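Local coordinates for kinesin-like protein KAR3 (PDB 1F9V), which probably hydrolyses ATP to drive movement along microtubules, as a kinesin-related motor protein of budding yeast, at residues V28-V42 with Q50-Q62. The protein carries 2 engineered substitutions. Numbering follows the deposited sequence.
Sequences VNEFDDNSGVQSMEV and QVHEFKFDKIFDQ
Strand 38-42 pairs antiparallel with strand 51-56, their axes 4.6 Å apart at closest approach; Gln38 with Phe56, Met40 with Phe54 and Val42 with His52 form the hydrogen-bonded pairs, each joined by two backbone N-H to O bonds. Beyond Phe56 the chain turns at Asp57 into strand 58-60, which brings Ile59 back across the face that carries Gln38 and Met40. The long, extended Gln38 side chain reaches Ile59: its OE1 accepts the Ile59 N-H at 2.9 Å, met from above the carbonyl plane, while NE2 gives a bond to Asn29 O at 2.7 Å. One buried amide thus ties Ile59 to the backbone of Asn29. The unbranched, flexible Met40 can thread between Ile59 and the Phe56 edge. Its CG sits between the backbone N and the carbonyl carbon (chi1 67°), and CB lies 3.7 Å from Ile59 CD1. Met40 SD lies 4.0 Å from Phe56 CE2, in the ring plane, a Met-aromatic contact. Val28 CG1 packs on Ile59 CG2 at 3.6 Å. Beside Asp57, Lys58 bends so that its NZ lies over one face of the Phe31 ring, 4.3 Å from the centroid, in a cation-pi contact. A water donates to both Gly36 O and Asp57 OD1; Asp57 also pairs with Arg342 and accepts the Val7 amide. Ser39, Glu41, Glu53 and Lys55 occupy the more exposed face, where polar ends can meet solvent, whereas apolar Val42, Phe54 and Phe56 suit the buried face against helix 325-338. The arrangement is a beta hairpin in a small three-stranded antiparallel sheet; its strand 51-56 runs through Asp57 into strand 58-60, parallel to strand 4-11 in the kinesin motor domain's main sheet.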
ATOM      1  N   VAL A  28      12.478  16.456   8.528  1.00 12.73           N
ATOM      2  CA  VAL A  28      12.516  15.987   7.151  1.00 12.11           C
ATOM      3  C   VAL A  28      13.306  16.960   6.289  1.00 13.00           C
ATOM      4  O   VAL A  28      13.020  18.155   6.275  1.00 14.20           O
ATOM      5  CB  VAL A  28      11.093  15.856   6.559  1.00 11.86           C
ATOM      6  CG1 VAL A  28      11.176  15.401   5.111  1.00 12.31           C
ATOM      7  CG2 VAL A  28      10.265  14.882   7.388  1.00 12.37           C
ATOM      8  N   ASN A  29      14.298  16.452   5.571  1.00 12.65           N
ATOM      9  CA  ASN A  29      15.100  17.297   4.706  1.00 15.65           C
ATOM     10  C   ASN A  29      14.443  17.431   3.343  1.00 16.43           C
ATOM     11  O   ASN A  29      13.564  16.648   2.980  1.00 15.85           O
ATOM     12  CB  ASN A  29      16.501  16.709   4.554  1.00 18.10           C
ATOM     13  CG  ASN A  29      17.233  16.629   5.875  1.00 23.24           C
ATOM     14  OD1 ASN A  29      17.378  17.636   6.580  1.00 25.15           O
ATOM     15  ND2 ASN A  29      17.695  15.429   6.225  1.00 23.81           N
ATOM     16  N   GLU A  30      14.863  18.439   2.591  1.00 17.43           N
ATOM     17  CA  GLU A  30      14.315  18.672   1.266  1.00 18.60           C
ATOM     18  C   GLU A  30      14.806  17.569   0.328  1.00 16.64           C
ATOM     19  O   GLU A  30      15.925  17.078   0.473  1.00 15.45           O
ATOM     20  CB  GLU A  30      14.752  20.053   0.757  1.00 22.61           C
ATOM     21  CG  GLU A  30      15.996  20.624   1.461  1.00 28.48           C
ATOM     22  CD  GLU A  30      15.718  21.203   2.857  1.00 32.01           C
ATOM     23  OE1 GLU A  30      16.367  20.751   3.832  1.00 32.08           O
ATOM     24  OE2 GLU A  30      14.863  22.114   2.982  1.00 34.91           O
ATOM     25  N   PHE A  31      13.960  17.164  -0.615  1.00 15.77           N
ATOM     26  CA  PHE A  31      14.325  16.121  -1.573  1.00 15.57           C
ATOM     27  C   PHE A  31      15.626  16.506  -2.276  1.00 16.85           C
ATOM     28  O   PHE A  31      15.788  17.649  -2.716  1.00 15.65           O
ATOM     29  CB  PHE A  31      13.210  15.937  -2.608  1.00 15.33           C
ATOM     30  CG  PHE A  31      13.483  14.851  -3.608  1.00 14.16           C
ATOM     31  CD1 PHE A  31      14.025  15.154  -4.850  1.00 15.10           C
ATOM     32  CD2 PHE A  31      13.203  13.525  -3.307  1.00 15.34           C
ATOM     33  CE1 PHE A  31      14.286  14.150  -5.782  1.00 16.68           C
ATOM     34  CE2 PHE A  31      13.459  12.514  -4.230  1.00 15.86           C
ATOM     35  CZ  PHE A  31      14.000  12.825  -5.469  1.00 16.98           C
ATOM     36  N   ASP A  32      16.549  15.549  -2.376  1.00 17.04           N
ATOM     37  CA  ASP A  32      17.841  15.782  -3.013  1.00 18.58           C
ATOM     38  C   ASP A  32      17.787  15.401  -4.486  1.00 20.57           C
ATOM     39  O   ASP A  32      17.937  14.230  -4.839  1.00 20.13           O
ATOM     40  CB  ASP A  32      18.932  14.971  -2.301  1.00 19.97           C
ATOM     41  CG  ASP A  32      20.304  15.144  -2.937  1.00 21.95           C
ATOM     42  OD1 ASP A  32      20.439  15.966  -3.863  1.00 23.17           O
ATOM     43  OD2 ASP A  32      21.251  14.452  -2.510  1.00 25.38           O
ATOM     44  N   ASP A  33      17.578  16.398  -5.339  1.00 21.28           N
ATOM     45  CA  ASP A  33      17.498  16.184  -6.780  1.00 23.82           C
ATOM     46  C   ASP A  33      18.742  15.493  -7.333  1.00 23.06           C
ATOM     47  O   ASP A  33      18.654  14.688  -8.258  1.00 24.18           O
ATOM     48  CB  ASP A  33      17.303  17.526  -7.496  1.00 26.84           C
ATOM     49  CG  ASP A  33      15.944  18.141  -7.225  1.00 30.85           C
ATOM     50  OD1 ASP A  33      15.901  19.226  -6.605  1.00 33.08           O
ATOM     51  OD2 ASP A  33      14.921  17.542  -7.633  1.00 31.73           O
ATOM     52  N   ASN A  34      19.894  15.820  -6.759  1.00 23.56           N
ATOM     53  CA  ASN A  34      21.183  15.268  -7.178  1.00 23.54           C
ATOM     54  C   ASN A  34      21.289  13.754  -6.980  1.00 21.48           C
ATOM     55  O   ASN A  34      21.830  13.046  -7.831  1.00 21.03           O
ATOM     56  CB  ASN A  34      22.308  15.966  -6.397  1.00 27.77           C
ATOM     57  CG  ASN A  34      23.637  15.968  -7.140  1.00 33.01           C
ATOM     58  OD1 ASN A  34      23.875  15.140  -8.019  1.00 34.49           O
ATOM     59  ND2 ASN A  34      24.515  16.904  -6.778  1.00 36.49           N
ATOM     60  N   SER A  35      20.770  13.260  -5.861  1.00 18.10           N
ATOM     61  CA  SER A  35      20.854  11.837  -5.557  1.00 16.36           C
ATOM     62  C   SER A  35      19.556  11.062  -5.762  1.00 14.21           C
ATOM     63  O   SER A  35      19.565   9.836  -5.797  1.00 14.78           O
ATOM     64  CB  SER A  35      21.350  11.648  -4.121  1.00 16.76           C
ATOM     65  OG  SER A  35      20.396  12.113  -3.185  1.00 19.19           O
ATOM     66  N   GLY A  36      18.443  11.768  -5.892  1.00 12.54           N
ATOM     67  CA  GLY A  36      17.175  11.093  -6.108  1.00 12.07           C
ATOM     68  C   GLY A  36      16.482  10.505  -4.889  1.00 12.39           C
ATOM     69  O   GLY A  36      15.593   9.663  -5.034  1.00 12.22           O
ATOM     70  N   VAL A  37      16.882  10.923  -3.690  1.00 10.07           N
ATOM     71  CA  VAL A  37      16.245  10.434  -2.469  1.00 10.24           C
ATOM     72  C   VAL A  37      16.000  11.594  -1.514  1.00 10.45           C
ATOM     73  O   VAL A  37      16.480  12.706  -1.738  1.00 10.83           O
ATOM     74  CB  VAL A  37      17.105   9.363  -1.734  1.00  9.86           C
ATOM     75  CG1 VAL A  37      17.379   8.191  -2.664  1.00 11.62           C
ATOM     76  CG2 VAL A  37      18.416   9.974  -1.244  1.00 11.45           C
ATOM     77  N   GLN A  38      15.242  11.327  -0.459  1.00  9.45           N
ATOM     78  CA  GLN A  38      14.932  12.321   0.558  1.00  9.78           C
ATOM     79  C   GLN A  38      15.258  11.705   1.910  1.00 10.76           C
ATOM     80  O   GLN A  38      14.974  10.530   2.147  1.00 10.78           O
ATOM     81  CB  GLN A  38      13.452  12.705   0.501  1.00  9.45           C
ATOM     82  CG  GLN A  38      13.139  13.963   1.282  1.00  9.95           C
ATOM     83  CD  GLN A  38      11.790  14.532   0.937  1.00 11.82           C
ATOM     84  OE1 GLN A  38      11.076  13.994   0.089  1.00 12.19           O
ATOM     85  NE2 GLN A  38      11.428  15.631   1.590  1.00 11.72           N
ATOM     86  N   SER A  39      15.844  12.495   2.805  1.00 10.03           N
ATOM     87  CA  SER A  39      16.216  11.978   4.111  1.00 10.53           C
ATOM     88  C   SER A  39      15.482  12.636   5.268  1.00 10.01           C
ATOM     89  O   SER A  39      14.895  13.710   5.132  1.00  9.75           O
ATOM     90  CB  SER A  39      17.724  12.127   4.323  1.00 11.95           C
ATOM     91  OG  SER A  39      18.085  13.494   4.295  1.00 16.01           O
ATOM     92  N   MET A  40      15.510  11.956   6.409  1.00  9.77           N
ATOM     93  CA  MET A  40      14.876  12.449   7.620  1.00  9.85           C
ATOM     94  C   MET A  40      15.654  11.947   8.831  1.00 10.51           C
ATOM     95  O   MET A  40      16.398  10.964   8.745  1.00  9.70           O
ATOM     96  CB  MET A  40      13.416  11.978   7.689  1.00 10.67           C
ATOM     97  CG  MET A  40      13.247  10.474   7.856  1.00 10.39           C
ATOM     98  SD  MET A  40      11.526   9.941   7.678  1.00 11.61           S
ATOM     99  CE  MET A  40      10.839  10.513   9.238  1.00  9.75           C
ATOM    100  N   GLU A  41      15.483  12.641   9.953  1.00 11.49           N
ATOM    101  CA  GLU A  41      16.155  12.288  11.197  1.00 12.73           C
ATOM    102  C   GLU A  41      15.146  12.277  12.325  1.00 11.56           C
ATOM    103  O   GLU A  41      14.311  13.171  12.430  1.00 12.45           O
ATOM    104  CB  GLU A  41      17.262  13.293  11.518  1.00 15.53           C
ATOM    105  CG  GLU A  41      18.472  13.176  10.618  1.00 21.99           C
ATOM    106  CD  GLU A  41      19.416  14.353  10.763  1.00 28.72           C
ATOM    107  OE1 GLU A  41      19.254  15.126  11.731  1.00 31.88           O
ATOM    108  OE2 GLU A  41      20.321  14.508   9.913  1.00 33.18           O
ATOM    109  N   VAL A  42      15.224  11.251  13.163  1.00 10.95           N
ATOM    110  CA  VAL A  42      14.315  11.113  14.287  1.00 10.46           C
ATOM    111  C   VAL A  42      15.139  11.028  15.558  1.00 10.77           C
ATOM    112  O   VAL A  42      16.070  10.230  15.651  1.00 10.51           O
ATOM    113  CB  VAL A  42      13.447   9.829  14.158  1.00 10.28           C
ATOM    114  CG1 VAL A  42      12.552   9.672  15.380  1.00 11.18           C
ATOM    115  CG2 VAL A  42      12.608   9.894  12.890  1.00  9.55           C
ATOM    116  N   GLN A  50      21.602  10.216  20.120  1.00 18.14           N
ATOM    117  CA  GLN A  50      21.329   9.155  19.158  1.00 18.47           C
ATOM    118  C   GLN A  50      20.287   9.619  18.146  1.00 16.48           C
ATOM    119  O   GLN A  50      19.092   9.698  18.446  1.00 16.10           O
ATOM    120  CB  GLN A  50      20.835   7.888  19.863  1.00 22.25           C
ATOM    121  CG  GLN A  50      20.368   6.807  18.880  1.00 29.65           C
ATOM    122  CD  GLN A  50      20.087   5.460  19.534  1.00 32.78           C
ATOM    123  OE1 GLN A  50      19.336   5.369  20.511  1.00 34.36           O
ATOM    124  NE2 GLN A  50      20.686   4.403  18.988  1.00 35.18           N
ATOM    125  N   VAL A  51      20.752   9.930  16.943  1.00 15.40           N
ATOM    126  CA  VAL A  51      19.872  10.390  15.885  1.00 15.96           C
ATOM    127  C   VAL A  51      19.690   9.275  14.861  1.00 15.26           C
ATOM    128  O   VAL A  51      20.664   8.764  14.319  1.00 16.14           O
ATOM    129  CB  VAL A  51      20.454  11.639  15.187  1.00 16.31           C
ATOM    130  CG1 VAL A  51      19.468  12.170  14.158  1.00 18.19           C
ATOM    131  CG2 VAL A  51      20.754  12.718  16.224  1.00 16.83           C
ATOM    132  N   HIS A  52      18.440   8.888  14.623  1.00 13.97           N
ATOM    133  CA  HIS A  52      18.132   7.838  13.656  1.00 14.57           C
ATOM    134  C   HIS A  52      17.864   8.476  12.301  1.00 14.06           C
ATOM    135  O   HIS A  52      16.905   9.232  12.145  1.00 13.73           O
ATOM    136  CB  HIS A  52      16.894   7.053  14.096  1.00 14.67           C
ATOM    137  CG  HIS A  52      17.026   6.420  15.443  1.00 16.53           C
ATOM    138  ND1 HIS A  52      16.712   7.079  16.611  1.00 17.88           N
ATOM    139  CD2 HIS A  52      17.431   5.181  15.809  1.00 17.34           C
ATOM    140  CE1 HIS A  52      16.917   6.275  17.638  1.00 16.91           C
ATOM    141  NE2 HIS A  52      17.354   5.118  17.179  1.00 20.47           N
ATOM    142  N   GLU A  53      18.713   8.178  11.323  1.00 13.94           N
ATOM    143  CA  GLU A  53      18.535   8.730   9.990  1.00 14.51           C
ATOM    144  C   GLU A  53      17.931   7.688   9.058  1.00 14.51           C
ATOM    145  O   GLU A  53      18.242   6.496   9.154  1.00 13.92           O
ATOM    146  CB  GLU A  53      19.865   9.208   9.402  1.00 18.05           C
ATOM    147  CG  GLU A  53      19.735   9.675   7.944  1.00 24.75           C
ATOM    148  CD  GLU A  53      20.887  10.553   7.485  1.00 29.09           C
ATOM    149  OE1 GLU A  53      20.705  11.791   7.431  1.00 32.38           O
ATOM    150  OE2 GLU A  53      21.971  10.008   7.176  1.00 30.11           O
ATOM    151  N   PHE A  54      17.072   8.153   8.158  1.00 12.46           N
ATOM    152  CA  PHE A  54      16.419   7.286   7.186  1.00 11.27           C
ATOM    153  C   PHE A  54      16.352   8.001   5.843  1.00 12.23           C
ATOM    154  O   PHE A  54      16.250   9.229   5.783  1.00 13.17           O
ATOM    155  CB  PHE A  54      15.000   6.940   7.642  1.00 10.69           C
ATOM    156  CG  PHE A  54      14.933   6.326   9.011  1.00  9.27           C
ATOM    157  CD1 PHE A  54      15.162   4.968   9.189  1.00 11.32           C
ATOM    158  CD2 PHE A  54      14.641   7.104  10.123  1.00  9.82           C
ATOM    159  CE1 PHE A  54      15.102   4.387  10.461  1.00 10.86           C
ATOM    160  CE2 PHE A  54      14.577   6.540  11.402  1.00 10.45           C
ATOM    161  CZ  PHE A  54      14.810   5.173  11.571  1.00 10.98           C
ATOM    162  N   LYS A  55      16.420   7.225   4.765  1.00 11.34           N
ATOM    163  CA  LYS A  55      16.337   7.767   3.413  1.00 10.72           C
ATOM    164  C   LYS A  55      15.316   6.940   2.639  1.00 10.34           C
ATOM    165  O   LYS A  55      15.310   5.705   2.737  1.00  9.84           O
ATOM    166  CB  LYS A  55      17.700   7.701   2.719  1.00 10.90           C
ATOM    167  CG  LYS A  55      18.652   8.803   3.160  1.00 14.03           C
ATOM    168  CD  LYS A  55      19.998   8.714   2.472  1.00 14.64           C
ATOM    169  CE  LYS A  55      21.118   8.868   3.491  1.00 20.29           C
ATOM    170  NZ  LYS A  55      21.962  10.059   3.218  1.00 21.13           N
ATOM    171  N   PHE A  56      14.457   7.629   1.891  1.00  8.05           N
ATOM    172  CA  PHE A  56      13.415   6.989   1.097  1.00  7.58           C
ATOM    173  C   PHE A  56      13.320   7.670  -0.254  1.00  9.21           C
ATOM    174  O   PHE A  56      13.987   8.673  -0.500  1.00  9.54           O
ATOM    175  CB  PHE A  56      12.071   7.074   1.831  1.00  7.95           C
ATOM    176  CG  PHE A  56      12.087   6.418   3.188  1.00  7.77           C
ATOM    177  CD1 PHE A  56      12.292   5.043   3.307  1.00  8.95           C
ATOM    178  CD2 PHE A  56      11.951   7.176   4.350  1.00  8.66           C
ATOM    179  CE1 PHE A  56      12.367   4.433   4.556  1.00  9.24           C
ATOM    180  CE2 PHE A  56      12.023   6.573   5.613  1.00  9.04           C
ATOM    181  CZ  PHE A  56      12.232   5.200   5.716  1.00  8.97           C
ATOM    182  N   ASP A  57      12.502   7.126  -1.145  1.00  9.23           N
ATOM    183  CA  ASP A  57      12.360   7.715  -2.466  1.00  9.42           C
ATOM    184  C   ASP A  57      11.664   9.066  -2.365  1.00  9.43           C
ATOM    185  O   ASP A  57      11.887   9.959  -3.184  1.00  9.70           O
ATOM    186  CB  ASP A  57      11.581   6.758  -3.375  1.00  8.56           C
ATOM    187  CG  ASP A  57      12.359   5.485  -3.657  1.00  8.75           C
ATOM    188  OD1 ASP A  57      13.313   5.532  -4.459  1.00 11.40           O
ATOM    189  OD2 ASP A  57      12.034   4.440  -3.065  1.00  9.14           O
ATOM    190  N   LYS A  58      10.830   9.215  -1.343  1.00  9.90           N
ATOM    191  CA  LYS A  58      10.115  10.465  -1.127  1.00 11.41           C
ATOM    192  C   LYS A  58       9.554  10.496   0.280  1.00 11.46           C
ATOM    193  O   LYS A  58       9.138   9.471   0.824  1.00  9.08           O
ATOM    194  CB  LYS A  58       8.970  10.609  -2.138  1.00 13.25           C
ATOM    195  CG  LYS A  58       8.164  11.897  -1.988  1.00 19.17           C
ATOM    196  CD  LYS A  58       8.455  12.931  -3.083  1.00 22.56           C
ATOM    197  CE  LYS A  58       9.667  12.585  -3.941  1.00 25.44           C
ATOM    198  NZ  LYS A  58       9.575  13.176  -5.316  1.00 27.67           N
ATOM    199  N   ILE A  59       9.560  11.675   0.886  1.00  9.79           N
ATOM    200  CA  ILE A  59       9.010  11.818   2.220  1.00  9.26           C
ATOM    201  C   ILE A  59       8.014  12.959   2.176  1.00  9.57           C
ATOM    202  O   ILE A  59       8.362  14.081   1.823  1.00 11.47           O
ATOM    203  CB  ILE A  59      10.096  12.117   3.275  1.00  9.05           C
ATOM    204  CG1 ILE A  59      11.125  10.983   3.300  1.00  8.53           C
ATOM    205  CG2 ILE A  59       9.452  12.242   4.657  1.00 10.53           C
ATOM    206  CD1 ILE A  59      12.291  11.215   4.241  1.00  9.48           C
ATOM    207  N   PHE A  60       6.764  12.649   2.493  1.00  8.33           N
ATOM    208  CA  PHE A  60       5.701  13.643   2.512  1.00  9.31           C
ATOM    209  C   PHE A  60       5.558  14.128   3.943  1.00 10.11           C
ATOM    210  O   PHE A  60       5.511  13.320   4.871  1.00  9.86           O
ATOM    211  CB  PHE A  60       4.378  13.024   2.045  1.00  9.26           C
ATOM    212  CG  PHE A  60       4.408  12.531   0.624  1.00 10.61           C
ATOM    213  CD1 PHE A  60       4.322  13.426  -0.439  1.00 11.76           C
ATOM    214  CD2 PHE A  60       4.518  11.169   0.348  1.00 10.72           C
ATOM    215  CE1 PHE A  60       4.346  12.977  -1.757  1.00 12.93           C
ATOM    216  CE2 PHE A  60       4.543  10.706  -0.967  1.00 11.77           C
ATOM    217  CZ  PHE A  60       4.457  11.611  -2.023  1.00 12.29           C
ATOM    218  N   ASP A  61       5.499  15.442   4.131  1.00 11.18           N
ATOM    219  CA  ASP A  61       5.358  15.975   5.479  1.00 11.79           C
ATOM    220  C   ASP A  61       3.930  16.433   5.755  1.00 11.62           C
ATOM    221  O   ASP A  61       3.030  16.215   4.939  1.00 10.56           O
ATOM    222  CB  ASP A  61       6.366  17.109   5.732  1.00 12.98           C
ATOM    223  CG  ASP A  61       6.124  18.331   4.865  1.00 15.88           C
ATOM    224  OD1 ASP A  61       4.979  18.546   4.412  1.00 15.40           O
ATOM    225  OD2 ASP A  61       7.099  19.085   4.644  1.00 18.54           O
ATOM    226  N   GLN A  62       3.723  17.056   6.909  1.00 10.41           N
ATOM    227  CA  GLN A  62       2.396  17.504   7.304  1.00 11.92           C
ATOM    228  C   GLN A  62       1.727  18.485   6.346  1.00 10.43           C
ATOM    229  O   GLN A  62       0.507  18.626   6.368  1.00 12.30           O
ATOM    230  CB  GLN A  62       2.446  18.105   8.712  1.00 13.92           C
ATOM    231  CG  GLN A  62       2.819  17.095   9.785  1.00 17.24           C
ATOM    232  CD  GLN A  62       4.262  17.217  10.218  1.00 22.82           C
ATOM    233  OE1 GLN A  62       5.189  17.120   9.400  1.00 22.10           O
ATOM    234  NE2 GLN A  62       4.467  17.436  11.514  1.00 24.49           N
TER
HETATM  235  O   HOH W   1      13.981   7.655  -5.867  1.00 13.99           O